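Local coordinates for protein extracellular ligand-binding receptor (Rhodopseudomonas palustris, PDB 3SG0) that binds benzoylformate (phenylglyoxylate) between two lobes and probably serves as the periplasmic solute-binding component for uptake of lignin-derived aromatic acids, at residues W135-V140 and D362-Y367; M117-A122 and W312-L317; K152-T157 and L186-T191; M146-G151 and Y176-A181; F167-G172 and Y196-A201. All blocks are in the same frame, centred on the assembly; numbering follows the deposited sequence. Where two conformers were deposited one is given.

Contact 1 of 5, residues W135-V140 and D362-Y367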
# COMPACT_ATOMS: atom_id res chain seq x y z
N TRP A 135 -16.16 -8.12 3.35
CA TRP A 135 -16.52 -6.76 2.99
C TRP A 135 -15.32 -5.91 2.57
O TRP A 135 -15.51 -4.75 2.22
CB TRP A 135 -17.30 -6.09 4.13
CG TRP A 135 -18.64 -6.72 4.31
CD1 TRP A 135 -18.97 -7.73 5.16
CD2 TRP A 135 -19.82 -6.42 3.56
NE1 TRP A 135 -20.28 -8.08 5.00
CE2 TRP A 135 -20.83 -7.28 4.02
CE3 TRP A 135 -20.12 -5.50 2.54
CZ2 TRP A 135 -22.12 -7.26 3.50
CZ3 TRP A 135 -21.40 -5.47 2.03
CH2 TRP A 135 -22.39 -6.35 2.50
N VAL A 136 -14.12 -6.47 2.58
CA VAL A 136 -12.90 -5.69 2.39
C VAL A 136 -12.16 -6.12 1.14
O VAL A 136 -12.00 -7.32 0.88
CB VAL A 136 -11.97 -5.86 3.61
CG1 VAL A 136 -10.73 -4.96 3.50
CG2 VAL A 136 -12.72 -5.56 4.89
N TYR A 137 -11.70 -5.14 0.36
CA TYR A 137 -10.86 -5.39 -0.82
C TYR A 137 -9.58 -4.58 -0.68
O TYR A 137 -9.53 -3.60 0.06
CB TYR A 137 -11.61 -5.05 -2.11
CG TYR A 137 -12.77 -5.98 -2.31
CD1 TYR A 137 -12.59 -7.24 -2.85
CD2 TYR A 137 -14.05 -5.62 -1.89
CE1 TYR A 137 -13.64 -8.11 -3.01
CE2 TYR A 137 -15.11 -6.50 -2.04
CZ TYR A 137 -14.90 -7.74 -2.60
OH TYR A 137 -15.93 -8.64 -2.75
N LYS A 138 -8.55 -4.98 -1.42
CA LYS A 138 -7.22 -4.45 -1.15
C LYS A 138 -6.35 -4.46 -2.40
O LYS A 138 -5.87 -5.51 -2.82
CB LYS A 138 -6.58 -5.32 -0.06
CG LYS A 138 -5.18 -4.95 0.35
CD LYS A 138 -4.73 -5.80 1.53
CE LYS A 138 -3.32 -5.49 1.97
NZ LYS A 138 -2.33 -5.94 0.96
N VAL A 139 -6.13 -3.28 -2.98
CA VAL A 139 -5.34 -3.21 -4.21
C VAL A 139 -3.83 -3.30 -4.03
O VAL A 139 -3.14 -3.67 -4.98
CB VAL A 139 -5.68 -1.97 -5.06
CG1 VAL A 139 -7.13 -2.02 -5.52
CG2 VAL A 139 -5.34 -0.67 -4.33
N VAL A 140 -3.28 -2.96 -2.87
CA VAL A 140 -1.83 -3.08 -2.69
C VAL A 140 -1.52 -4.56 -2.50
O VAL A 140 -2.19 -5.21 -1.71
CB VAL A 140 -1.35 -2.28 -1.47
CG1 VAL A 140 0.14 -2.53 -1.23
CG2 VAL A 140 -1.61 -0.79 -1.67
N ASP A 362 -12.27 -16.06 -1.73
CA ASP A 362 -11.32 -16.21 -0.64
C ASP A 362 -10.13 -15.26 -0.71
O ASP A 362 -9.45 -15.03 0.30
CB ASP A 362 -10.86 -17.66 -0.52
CG ASP A 362 -11.96 -18.57 -0.03
OD1 ASP A 362 -12.61 -18.21 0.98
OD2 ASP A 362 -12.21 -19.61 -0.68
N ASN A 363 -9.89 -14.70 -1.89
CA ASN A 363 -8.77 -13.79 -2.10
C ASN A 363 -9.26 -12.42 -2.53
O ASN A 363 -9.59 -12.20 -3.70
CB ASN A 363 -7.79 -14.37 -3.13
CG ASN A 363 -6.53 -13.55 -3.21
OD1 ASN A 363 -6.45 -12.45 -2.66
ND2 ASN A 363 -5.53 -14.06 -3.93
N HIS A 364 -9.33 -11.51 -1.57
CA HIS A 364 -9.78 -10.15 -1.83
C HIS A 364 -8.61 -9.18 -2.05
O HIS A 364 -8.79 -7.96 -2.01
CB HIS A 364 -10.69 -9.67 -0.70
CG HIS A 364 -12.09 -10.18 -0.80
ND1 HIS A 364 -13.12 -9.60 -0.09
CD2 HIS A 364 -12.65 -11.18 -1.53
CE1 HIS A 364 -14.25 -10.22 -0.38
NE2 HIS A 364 -13.99 -11.18 -1.24
N ASN A 365 -7.43 -9.74 -2.29
CA ASN A 365 -6.24 -8.99 -2.68
C ASN A 365 -6.04 -9.14 -4.20
O ASN A 365 -6.10 -8.16 -4.94
CB ASN A 365 -5.04 -9.51 -1.90
CG ASN A 365 -3.76 -8.73 -2.13
OD1 ASN A 365 -2.68 -9.32 -2.23
ND2 ASN A 365 -3.86 -7.40 -2.17
N GLY A 366 -5.83 -10.38 -4.64
CA GLY A 366 -5.91 -10.69 -6.05
C GLY A 366 -4.61 -10.97 -6.77
O GLY A 366 -4.62 -11.14 -7.99
N TYR A 367 -3.50 -11.04 -6.05
CA TYR A 367 -2.18 -11.12 -6.68
C TYR A 367 -1.42 -12.38 -6.30
O TYR A 367 -1.69 -13.00 -5.27
CB TYR A 367 -1.32 -9.92 -6.27
CG TYR A 367 -1.99 -8.60 -6.49
CD1 TYR A 367 -2.04 -8.03 -7.76
CD2 TYR A 367 -2.60 -7.93 -5.44
CE1 TYR A 367 -2.66 -6.82 -7.97
CE2 TYR A 367 -3.22 -6.72 -5.64
CZ TYR A 367 -3.25 -6.17 -6.90
OH TYR A 367 -3.88 -4.98 -7.11
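H364 reaches from its loop to the backbone of V136 and to the ring of Y137. Its CB passes 3.1 Å from V136 O. CG, anti to the carbonyl carbon (chi1 -80°), comes to lie 3.4 Å from Y137 CE1, and CD2 3.5 Å from it. ND1 donates to V136 O at 2.7 Å, with the oxygen close to the ring plane. CE1 lies 3.3 Å from Y137 OH, which is hydrogen-bonded to R341 O, and NE2 is hydrogen-bonded to E345 OE1. The two rings form an offset stack, centroids 4.0 Å apart and planes at 18°. An alanine here would probably leave V136 O and E345 without their imidazole partner and open a gap over the Y137 ring. Next along the loop, N365 ND2 divides its hydrogens between K138 O and V140 O, each at 2.8 Å; K138 NZ meets V140 O from the opposite face. The loop flanks strand 136-138, outermost in its sheet, with helix 334-344 against Y137 through I344 and helix 306-328 against V139.

Contact 2 of 5, residues M117-A122 and W312-L317. With 173 (benzoyl-formic acid), chain B.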
# COMPACT_ATOMS: atom_id res chain seq x y z
N MSE A 117 -12.52 -0.47 0.68
CA MSE A 117 -11.33 -0.61 -0.15
C MSE A 117 -10.16 -0.08 0.68
O MSE A 117 -9.99 1.14 0.79
CB MSE A 117 -11.45 0.20 -1.44
CG MSE A 117 -12.80 0.12 -2.12
SE MSE A 117 -13.35 -1.64 -2.67
CE MSE A 117 -11.96 -1.94 -4.02
N THR A 118 -9.39 -0.95 1.31
CA THR A 118 -8.27 -0.45 2.10
C THR A 118 -7.11 -0.08 1.19
O THR A 118 -6.91 -0.70 0.15
CB THR A 118 -7.84 -1.44 3.19
OG1 THR A 118 -6.83 -0.82 4.00
CG2 THR A 118 -7.28 -2.73 2.62
N MSE A 119 -6.35 0.94 1.58
CA MSE A 119 -5.19 1.38 0.80
C MSE A 119 -3.86 0.95 1.42
O MSE A 119 -2.79 1.33 0.93
CB MSE A 119 -5.23 2.90 0.56
CG MSE A 119 -6.46 3.33 -0.23
SE MSE A 119 -6.51 5.22 -0.62
CE MSE A 119 -6.91 5.89 1.17
N ALA A 120 -3.92 0.15 2.48
CA ALA A 120 -2.74 -0.28 3.20
C ALA A 120 -2.27 -1.66 2.73
O ALA A 120 -2.89 -2.26 1.85
CB ALA A 120 -3.02 -0.25 4.70
N ALA A 121 -1.17 -2.15 3.31
CA ALA A 121 -0.41 -3.23 2.69
C ALA A 121 -0.43 -4.60 3.37
O ALA A 121 -0.23 -5.61 2.70
CB ALA A 121 1.05 -2.80 2.51
N ALA A 122 -0.60 -4.65 4.69
CA ALA A 122 -0.40 -5.92 5.40
C ALA A 122 -1.42 -6.99 5.02
O ALA A 122 -2.61 -6.71 4.89
CB ALA A 122 -0.40 -5.71 6.89
N TRP A 312 -6.54 5.48 -6.74
CA TRP A 312 -6.96 5.35 -8.13
C TRP A 312 -7.38 3.91 -8.47
O TRP A 312 -8.47 3.69 -9.01
CB TRP A 312 -5.83 5.80 -9.05
CG TRP A 312 -6.18 5.77 -10.50
CD1 TRP A 312 -5.93 4.77 -11.38
CD2 TRP A 312 -6.84 6.80 -11.25
NE1 TRP A 312 -6.39 5.10 -12.63
CE2 TRP A 312 -6.95 6.34 -12.58
CE3 TRP A 312 -7.34 8.07 -10.92
CZ2 TRP A 312 -7.56 7.10 -13.58
CZ3 TRP A 312 -7.93 8.82 -11.93
CH2 TRP A 312 -8.04 8.33 -13.23
N ASP A 313 -6.51 2.95 -8.18
CA ASP A 313 -6.79 1.55 -8.50
C ASP A 313 -8.02 1.05 -7.72
O ASP A 313 -8.80 0.24 -8.23
CB ASP A 313 -5.60 0.64 -8.16
CG ASP A 313 -4.48 0.65 -9.20
OD1 ASP A 313 -4.62 1.22 -10.32
OD2 ASP A 313 -3.42 0.04 -8.87
N SER A 314 -8.18 1.49 -6.47
CA SER A 314 -9.38 1.12 -5.72
C SER A 314 -10.63 1.58 -6.47
O SER A 314 -11.62 0.85 -6.57
CB SER A 314 -9.37 1.73 -4.32
OG SER A 314 -8.33 1.20 -3.51
N MSE A 315 -10.59 2.82 -6.96
CA MSE A 315 -11.71 3.34 -7.73
C MSE A 315 -11.89 2.66 -9.07
O MSE A 315 -13.00 2.61 -9.58
CB MSE A 315 -11.63 4.86 -7.87
CG MSE A 315 -12.13 5.58 -6.63
SE MSE A 315 -13.99 5.12 -6.10
CE MSE A 315 -14.92 5.51 -7.75
N THR A 316 -10.82 2.12 -9.66
CA THR A 316 -11.00 1.33 -10.88
C THR A 316 -11.91 0.14 -10.60
O THR A 316 -12.86 -0.14 -11.35
CB THR A 316 -9.65 0.84 -11.43
OG1 THR A 316 -8.87 1.99 -11.79
CG2 THR A 316 -9.85 -0.06 -12.65
N LEU A 317 -11.65 -0.56 -9.50
CA LEU A 317 -12.49 -1.69 -9.13
C LEU A 317 -13.93 -1.26 -8.85
O LEU A 317 -14.88 -1.91 -9.28
CB LEU A 317 -11.93 -2.41 -7.90
CG LEU A 317 -10.64 -3.19 -8.12
CD1 LEU A 317 -10.08 -3.66 -6.80
CD2 LEU A 317 -10.88 -4.38 -9.04
O1B 173 B . 0.37 -0.64 5.34
C1 173 B . 1.07 0.20 5.85
O1A 173 B . 1.08 0.46 7.21
C2 173 B . 2.16 0.87 5.05
O2 173 B . 3.01 1.49 5.60
C1G 173 B . 2.07 0.76 3.56
C2D 173 B . 0.73 0.99 2.87
C2E 173 B . 0.63 0.87 1.36
C3 173 B . 1.87 0.49 0.56
C1E 173 B . 3.21 0.25 1.28
C1D 173 B . 3.33 0.39 2.79
O HOH W 1 -8.24 -1.34 -2.21
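In the lobe of this periplasmic binding protein that holds strand 116-118, M117 in that strand packs against S314 and L317 of helix 306-328. Both M117 and M119 are selenomethionines. The M117 chain bends at chi2 (-60°) and again at chi3, and its terminal CE ends 3.8 Å from L317 CD1 and equally near the backbone oxygen S314 O. Closer to the backbone, M117 CB faces S314 CB at 3.9 Å, a purely van der Waals approach of strand to helix. No direct hydrogen bond joins the two segments; a water does so instead, donating to T118 O at 2.8 Å and to S314 OG at 2.9 Å. S314 OG is in turn bonded to H310 O, one turn earlier in the helix, so the hydroxyl that receives the water is tied to its own helix. Strand 92-94 lies against M117 as well, through V92 and I94. Beyond the strand the chain runs on to the ligand: A121 N donates to O1B of the benzoylformate carboxylate at 3.0 Å, with an N-H...O angle of 153°, while M119 O lies 3.5 Å from ring carbon C2E. A helix packed on the sheet, and a loop after a parallel strand offering its N-H to ligand in the cleft, are characteristic of the alpha/beta lobes of periplasmic binding proteins.

Contact 3 of 5, residues K152-T157 and L186-T191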
# COMPACT_ATOMS: atom_id res chain seq x y z
N LYS A 152 14.00 -14.13 -1.40
CA LYS A 152 14.64 -14.92 -2.44
C LYS A 152 15.79 -14.15 -3.08
O LYS A 152 16.86 -14.72 -3.33
CB LYS A 152 13.62 -15.34 -3.50
CG LYS A 152 12.67 -16.42 -3.05
CD LYS A 152 11.82 -16.89 -4.22
CE LYS A 152 10.98 -18.11 -3.86
NZ LYS A 152 9.83 -17.76 -3.00
N TYR A 153 15.57 -12.87 -3.36
CA TYR A 153 16.63 -12.06 -3.94
C TYR A 153 17.83 -11.96 -3.01
O TYR A 153 18.97 -12.15 -3.42
CB TYR A 153 16.14 -10.66 -4.32
CG TYR A 153 17.25 -9.83 -4.90
CD1 TYR A 153 17.65 -10.01 -6.22
CD2 TYR A 153 17.94 -8.92 -4.12
CE1 TYR A 153 18.68 -9.27 -6.76
CE2 TYR A 153 18.99 -8.18 -4.66
CZ TYR A 153 19.35 -8.36 -5.98
OH TYR A 153 20.38 -7.63 -6.52
N ILE A 154 17.57 -11.65 -1.74
CA ILE A 154 18.65 -11.53 -0.77
C ILE A 154 19.47 -12.82 -0.72
O ILE A 154 20.71 -12.78 -0.72
CB ILE A 154 18.10 -11.18 0.62
CG1 ILE A 154 17.48 -9.78 0.58
CG2 ILE A 154 19.21 -11.25 1.67
CD1 ILE A 154 16.67 -9.40 1.82
N ALA A 155 18.80 -13.96 -0.68
CA ALA A 155 19.51 -15.24 -0.66
C ALA A 155 20.41 -15.39 -1.88
O ALA A 155 21.55 -15.85 -1.77
CB ALA A 155 18.52 -16.39 -0.58
N LYS A 156 19.91 -14.98 -3.04
CA LYS A 156 20.65 -15.12 -4.29
C LYS A 156 21.92 -14.28 -4.32
O LYS A 156 22.87 -14.60 -5.03
CB LYS A 156 19.76 -14.78 -5.49
CG LYS A 156 18.63 -15.77 -5.71
CD LYS A 156 17.79 -15.40 -6.92
CE LYS A 156 16.62 -16.36 -7.10
NZ LYS A 156 15.76 -15.98 -8.25
N THR A 157 21.95 -13.20 -3.53
CA THR A 157 23.14 -12.35 -3.49
C THR A 157 24.28 -13.00 -2.72
O THR A 157 25.42 -12.54 -2.77
CB THR A 157 22.86 -10.99 -2.81
OG1 THR A 157 22.59 -11.19 -1.42
CG2 THR A 157 21.68 -10.29 -3.48
N LEU A 186 16.17 -20.49 3.03
CA LEU A 186 16.83 -19.61 2.07
C LEU A 186 18.35 -19.64 2.25
O LEU A 186 19.10 -19.38 1.31
CB LEU A 186 16.32 -18.17 2.20
CG LEU A 186 14.89 -17.90 1.74
CD1 LEU A 186 14.50 -16.45 2.02
CD2 LEU A 186 14.72 -18.23 0.27
N GLY A 187 18.80 -19.96 3.46
CA GLY A 187 20.22 -20.08 3.72
C GLY A 187 20.87 -18.87 4.36
O GLY A 187 22.09 -18.73 4.34
N PHE A 188 20.07 -17.97 4.93
CA PHE A 188 20.64 -16.89 5.73
C PHE A 188 19.99 -16.83 7.10
O PHE A 188 18.98 -17.50 7.34
CB PHE A 188 20.59 -15.53 5.00
CG PHE A 188 19.20 -15.02 4.71
CD1 PHE A 188 18.48 -14.33 5.67
CD2 PHE A 188 18.64 -15.19 3.45
CE1 PHE A 188 17.21 -13.85 5.39
CE2 PHE A 188 17.37 -14.70 3.17
CZ PHE A 188 16.66 -14.03 4.14
N GLU A 189 20.58 -16.08 8.01
CA GLU A 189 19.99 -15.89 9.32
C GLU A 189 19.69 -14.42 9.56
O GLU A 189 20.46 -13.55 9.14
CB GLU A 189 20.91 -16.43 10.43
CG GLU A 189 22.04 -15.49 10.82
CD GLU A 189 22.83 -15.99 12.01
OE1 GLU A 189 22.76 -15.36 13.09
OE2 GLU A 189 23.53 -17.02 11.87
N LEU A 190 18.56 -14.15 10.20
CA LEU A 190 18.25 -12.80 10.68
C LEU A 190 18.96 -12.59 12.00
O LEU A 190 18.70 -13.31 12.97
CB LEU A 190 16.75 -12.63 10.88
CG LEU A 190 15.87 -12.54 9.63
CD1 LEU A 190 14.43 -12.28 10.02
CD2 LEU A 190 16.38 -11.45 8.70
N THR A 191 19.86 -11.61 12.05
CA THR A 191 20.71 -11.42 13.22
C THR A 191 20.06 -10.61 14.34
O THR A 191 20.53 -10.63 15.48
CB THR A 191 22.03 -10.73 12.86
OG1 THR A 191 21.77 -9.37 12.48
CG2 THR A 191 22.73 -11.45 11.73
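Apolar contacts carry this meeting of A155 and I154, near the end of helix 143-156, with L186 and F188, which bracket the turn out of helix 170-186. A155 CB lies between the two, 4.0 Å from L186 CB and 4.2 Å from F188 CD2. I154 CG2 sits 4.2 Å from F188 CE2, over one face of the ring but offset toward its rim, and the two side chains cross at about a right angle. F188 CG stands between its own backbone N and carbonyl carbon (chi1 63°), on the side of helix 143-156. At the exposed side, the aliphatic part of K152 passes L186, CG to CD2 at 4.3 Å.

The chain between the segments runs from helix 143-156 through strand 161-167 and helix 170-186 into strand 189-196, alternating helix and parallel strand as in the alpha/beta lobes of this family. V162 of strand 161-167 touches both I154 and F188.

No hydrogen bond crosses between the segments; A155 CB approaches L186 O at 3.6 Å. Within 152-157, T157 OG1 bonds to I154 O at 2.6 Å, in the carbonyl plane and on a lone pair. G187 leaves the helix with a phi of 99°, where a CB would be jammed against the carbonyl O of L186.

Contact 4 of 5, residues M146-G151 and Y176-A181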
# COMPACT_ATOMS: atom_id res chain seq x y z
N MSE A 146 5.52 -9.85 -1.25
CA MSE A 146 6.72 -9.04 -1.42
C MSE A 146 7.87 -9.55 -0.56
O MSE A 146 9.02 -9.57 -1.00
CB MSE A 146 6.41 -7.57 -1.09
CG MSE A 146 5.35 -6.96 -2.01
SE MSE A 146 5.93 -6.91 -3.88
CE MSE A 146 4.26 -6.54 -4.78
N ALA A 147 7.56 -9.95 0.68
CA ALA A 147 8.58 -10.46 1.59
C ALA A 147 9.20 -11.74 1.03
O ALA A 147 10.41 -11.95 1.13
CB ALA A 147 7.98 -10.71 2.96
N GLU A 148 8.39 -12.61 0.45
CA GLU A 148 8.92 -13.83 -0.16
C GLU A 148 9.85 -13.49 -1.31
O GLU A 148 10.94 -14.07 -1.44
CB GLU A 148 7.80 -14.75 -0.62
CG GLU A 148 6.98 -15.37 0.50
CD GLU A 148 7.75 -16.41 1.31
OE1 GLU A 148 8.89 -16.75 0.93
OE2 GLU A 148 7.20 -16.89 2.32
N ALA A 149 9.45 -12.53 -2.15
CA ALA A 149 10.26 -12.16 -3.31
C ALA A 149 11.59 -11.51 -2.92
O ALA A 149 12.64 -11.82 -3.49
CB ALA A 149 9.46 -11.25 -4.23
N ILE A 150 11.56 -10.60 -1.96
CA ILE A 150 12.79 -9.94 -1.54
C ILE A 150 13.70 -10.92 -0.79
O ILE A 150 14.92 -10.88 -0.95
CB ILE A 150 12.52 -8.64 -0.73
CG1 ILE A 150 13.79 -7.78 -0.65
CG2 ILE A 150 11.96 -8.93 0.66
CD1 ILE A 150 14.29 -7.29 -2.00
N GLY A 151 13.11 -11.83 -0.02
CA GLY A 151 13.89 -12.86 0.66
C GLY A 151 14.66 -13.73 -0.32
O GLY A 151 15.85 -14.02 -0.11
N TYR A 176 8.80 -9.12 9.17
CA TYR A 176 9.66 -9.91 10.02
C TYR A 176 9.22 -11.37 10.05
O TYR A 176 10.04 -12.29 9.92
CB TYR A 176 9.71 -9.37 11.44
CG TYR A 176 10.65 -10.20 12.29
CD1 TYR A 176 12.02 -10.01 12.21
CD2 TYR A 176 10.17 -11.22 13.10
CE1 TYR A 176 12.89 -10.78 12.96
CE2 TYR A 176 11.03 -11.99 13.85
CZ TYR A 176 12.39 -11.77 13.77
OH TYR A 176 13.25 -12.54 14.52
N LYS A 177 7.93 -11.61 10.24
CA LYS A 177 7.48 -12.98 10.41
C LYS A 177 7.72 -13.83 9.17
O LYS A 177 8.12 -15.00 9.27
CB LYS A 177 6.03 -13.05 10.89
CG LYS A 177 4.96 -12.89 9.82
CD LYS A 177 3.60 -13.23 10.42
CE LYS A 177 2.46 -12.97 9.45
NZ LYS A 177 1.13 -13.09 10.12
N VAL A 178 7.49 -13.26 7.99
CA VAL A 178 7.69 -14.01 6.76
C VAL A 178 9.17 -14.24 6.47
O VAL A 178 9.58 -15.35 6.10
CB VAL A 178 6.98 -13.34 5.57
CG1 VAL A 178 7.33 -14.04 4.26
CG2 VAL A 178 5.49 -13.34 5.80
N LEU A 179 9.99 -13.21 6.65
CA LEU A 179 11.43 -13.35 6.48
C LEU A 179 12.03 -14.35 7.47
O LEU A 179 12.86 -15.18 7.10
CB LEU A 179 12.14 -12.00 6.60
CG LEU A 179 11.87 -11.01 5.47
CD1 LEU A 179 12.39 -9.64 5.85
CD2 LEU A 179 12.50 -11.50 4.18
N ALA A 180 11.61 -14.26 8.73
CA ALA A 180 12.12 -15.17 9.75
C ALA A 180 11.78 -16.63 9.43
O ALA A 180 12.60 -17.53 9.62
CB ALA A 180 11.58 -14.79 11.12
N ALA A 181 10.57 -16.87 8.94
CA ALA A 181 10.16 -18.23 8.60
C ALA A 181 10.92 -18.76 7.39
O ALA A 181 11.23 -19.95 7.31
CB ALA A 181 8.66 -18.30 8.37
O HOH W 2 7.98 -17.39 4.95
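The one flat group at this interface is the carboxylate of E148, whose OE2, in one of two modelled conformers, lies 3.5 Å from V178 CG1; the two side chains cross at about a right angle. In that conformer OE2 also accepts from a water that donates to V178 O, each at 2.8 Å, so a polar bridge may run beside the apolar contact. Y176 takes no part: A180 CB of its own helix lies over one face of its ring, toward the rim, H193 stacks on the ring and Y164 meets it edge-to-face. Between the helices, V178 CG1, anti to its backbone N (chi1 174°), presses on A147 CB at 3.6 Å. L179 CD2 reaches A147 O at 3.7 Å and the bare backbone of G151 at CA, 4.0 Å away; a CB on G151 would point into this leucine methyl. The axes of the two short segments approach to 9.1 Å, with a crossing angle of -42°. Two successive helices packed on the same side of a parallel sheet, A147 and G151 receiving V178 and L179, are characteristic of an alpha/beta lobe.

Contact 5 of 5, residues F167-G172 and Y196-A201. With 173 (benzoyl-formic acid), chain B.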
# COMPACT_ATOMS: atom_id res chain seq x y z
N PHE A 167 9.06 -1.31 11.74
CA PHE A 167 8.08 -0.68 12.61
C PHE A 167 7.55 -1.70 13.62
O PHE A 167 7.31 -2.87 13.30
CB PHE A 167 6.89 -0.18 11.81
CG PHE A 167 7.13 1.07 10.99
CD1 PHE A 167 8.08 2.03 11.35
CD2 PHE A 167 6.35 1.30 9.87
CE1 PHE A 167 8.24 3.18 10.57
CE2 PHE A 167 6.50 2.43 9.11
CZ PHE A 167 7.43 3.38 9.45
N SER A 168 7.29 -1.21 14.83
CA SER A 168 6.65 -2.01 15.87
C SER A 168 5.13 -2.01 15.68
O SER A 168 4.37 -1.56 16.56
CB SER A 168 7.02 -1.46 17.25
OG SER A 168 6.88 -0.06 17.28
N ASP A 169 4.68 -2.47 14.52
CA ASP A 169 3.25 -2.59 14.25
C ASP A 169 3.03 -3.73 13.27
O ASP A 169 3.97 -4.42 12.88
CB ASP A 169 2.66 -1.26 13.74
CG ASP A 169 3.22 -0.81 12.40
OD1 ASP A 169 3.66 -1.65 11.59
OD2 ASP A 169 3.18 0.41 12.14
N ALA A 170 1.78 -3.93 12.86
CA ALA A 170 1.45 -5.09 12.05
C ALA A 170 2.07 -5.03 10.65
O ALA A 170 2.29 -6.06 10.03
CB ALA A 170 -0.06 -5.28 11.95
N TYR A 171 2.35 -3.83 10.15
CA TYR A 171 3.05 -3.71 8.87
C TYR A 171 4.48 -4.25 8.98
O TYR A 171 4.89 -5.13 8.23
CB TYR A 171 3.07 -2.27 8.38
CG TYR A 171 3.87 -2.10 7.10
CD1 TYR A 171 3.34 -2.50 5.88
CD2 TYR A 171 5.14 -1.55 7.12
CE1 TYR A 171 4.07 -2.36 4.72
CE2 TYR A 171 5.88 -1.41 5.96
CZ TYR A 171 5.33 -1.81 4.76
OH TYR A 171 6.02 -1.68 3.57
N GLY A 172 5.24 -3.71 9.93
CA GLY A 172 6.61 -4.17 10.11
C GLY A 172 6.65 -5.65 10.43
O GLY A 172 7.42 -6.40 9.84
N TYR A 196 11.07 0.06 15.79
CA TYR A 196 10.90 1.45 16.16
C TYR A 196 9.49 1.90 15.83
O TYR A 196 8.81 1.27 15.01
CB TYR A 196 11.94 2.36 15.52
CG TYR A 196 11.82 2.67 14.03
CD1 TYR A 196 11.63 3.99 13.60
CD2 TYR A 196 12.00 1.69 13.07
CE1 TYR A 196 11.58 4.31 12.25
CE2 TYR A 196 11.95 2.00 11.72
CZ TYR A 196 11.74 3.31 11.32
OH TYR A 196 11.71 3.60 9.97
N ALA A 197 9.06 2.97 16.48
CA ALA A 197 7.75 3.55 16.22
C ALA A 197 7.87 4.61 15.13
O ALA A 197 8.90 5.25 14.99
CB ALA A 197 7.16 4.12 17.48
N ARG A 198 6.80 4.78 14.36
CA ARG A 198 6.89 5.59 13.14
C ARG A 198 7.40 7.01 13.35
O ARG A 198 8.12 7.54 12.50
CB ARG A 198 5.56 5.60 12.37
CG ARG A 198 5.04 4.22 12.01
CD ARG A 198 4.07 4.26 10.81
NE ARG A 198 3.54 2.92 10.56
CZ ARG A 198 3.14 2.44 9.39
NH1 ARG A 198 3.20 3.18 8.28
NH2 ARG A 198 2.70 1.20 9.32
N SER A 199 7.04 7.63 14.47
CA SER A 199 7.45 9.02 14.71
C SER A 199 8.74 9.18 15.51
O SER A 199 9.12 10.31 15.82
CB SER A 199 6.33 9.83 15.38
OG SER A 199 5.23 9.97 14.50
N ASP A 200 9.42 8.09 15.83
CA ASP A 200 10.61 8.19 16.67
C ASP A 200 11.66 9.13 16.07
O ASP A 200 11.91 9.12 14.86
CB ASP A 200 11.25 6.82 16.90
CG ASP A 200 10.49 5.97 17.89
OD1 ASP A 200 9.55 6.47 18.54
OD2 ASP A 200 10.86 4.78 18.03
N ALA A 201 12.32 9.90 16.94
CA ALA A 201 13.38 10.81 16.52
C ALA A 201 14.73 10.13 16.26
O ALA A 201 15.56 10.65 15.52
CB ALA A 201 13.54 11.92 17.55
O1B 173 B . 0.37 -0.64 5.34
C1 173 B . 1.07 0.20 5.85
O1A 173 B . 1.08 0.46 7.21
C2 173 B . 2.16 0.87 5.05
O2 173 B . 3.01 1.49 5.60
C1G 173 B . 2.07 0.76 3.56
C2D 173 B . 0.73 0.99 2.87
C2E 173 B . 0.63 0.87 1.36
C3 173 B . 1.87 0.49 0.56
C1E 173 B . 3.21 0.25 1.28
C1D 173 B . 3.33 0.39 2.79
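F167 and Y196 form a parallel beta bridge, where S168 N donates to Y196 O at 2.9 Å, and D169 then N-caps the helix beginning at A170, its OD1 accepting from G172 N. R198 extends from CG to NE across the F167 ring. Its CG stands 3.5 Å over the ring centre, a CH-pi contact, and F167 CE2 lies over one face of the guanidinium, toward its rim, the planes 28° apart. NE and NH2 both grip D169 OD2 side-on in a salt bridge, each at 3.0 Å and within the guanidinium plane. NH2 also donates to carboxylate O1A of the ligand at 2.8 Å, and NH1 to its keto O2 at 3.2 Å. A leucine in its place would probably leave the ligand's O1A and O2 and D169 OD2 without these donors. Y171 turns a ring face to the ligand, O2 over its centre, and T246 holds its hydroxyl. An arginine fixed by an acid and pairing with the ligand carboxylate marks the benzoylformate pocket.

How the contacts relate
Contacts 1 and 2 are buried in one lobe and adjoin in its sheet, strands 116-118 and 136-138 being neighbours; K138 NZ joins them by a probable hydrogen bond to A121 O. Contacts 3 and 4 belong to the other lobe, share helix 143-156 and lie with centres about 10 Å apart, contact 4 buried and contact 3 partly exposed. Contact 5, also partly exposed, shares helix 170-186 with contact 4, yet it meets contact 2 at the ligand, A121 packing on Y171. Chemistry follows place: polar side chains grip backbone carbonyls in contact 1, contacts 2 to 4 rely mainly on apolar packing, with water bridges in 2 and 4, and contact 5 alone holds a salt bridge.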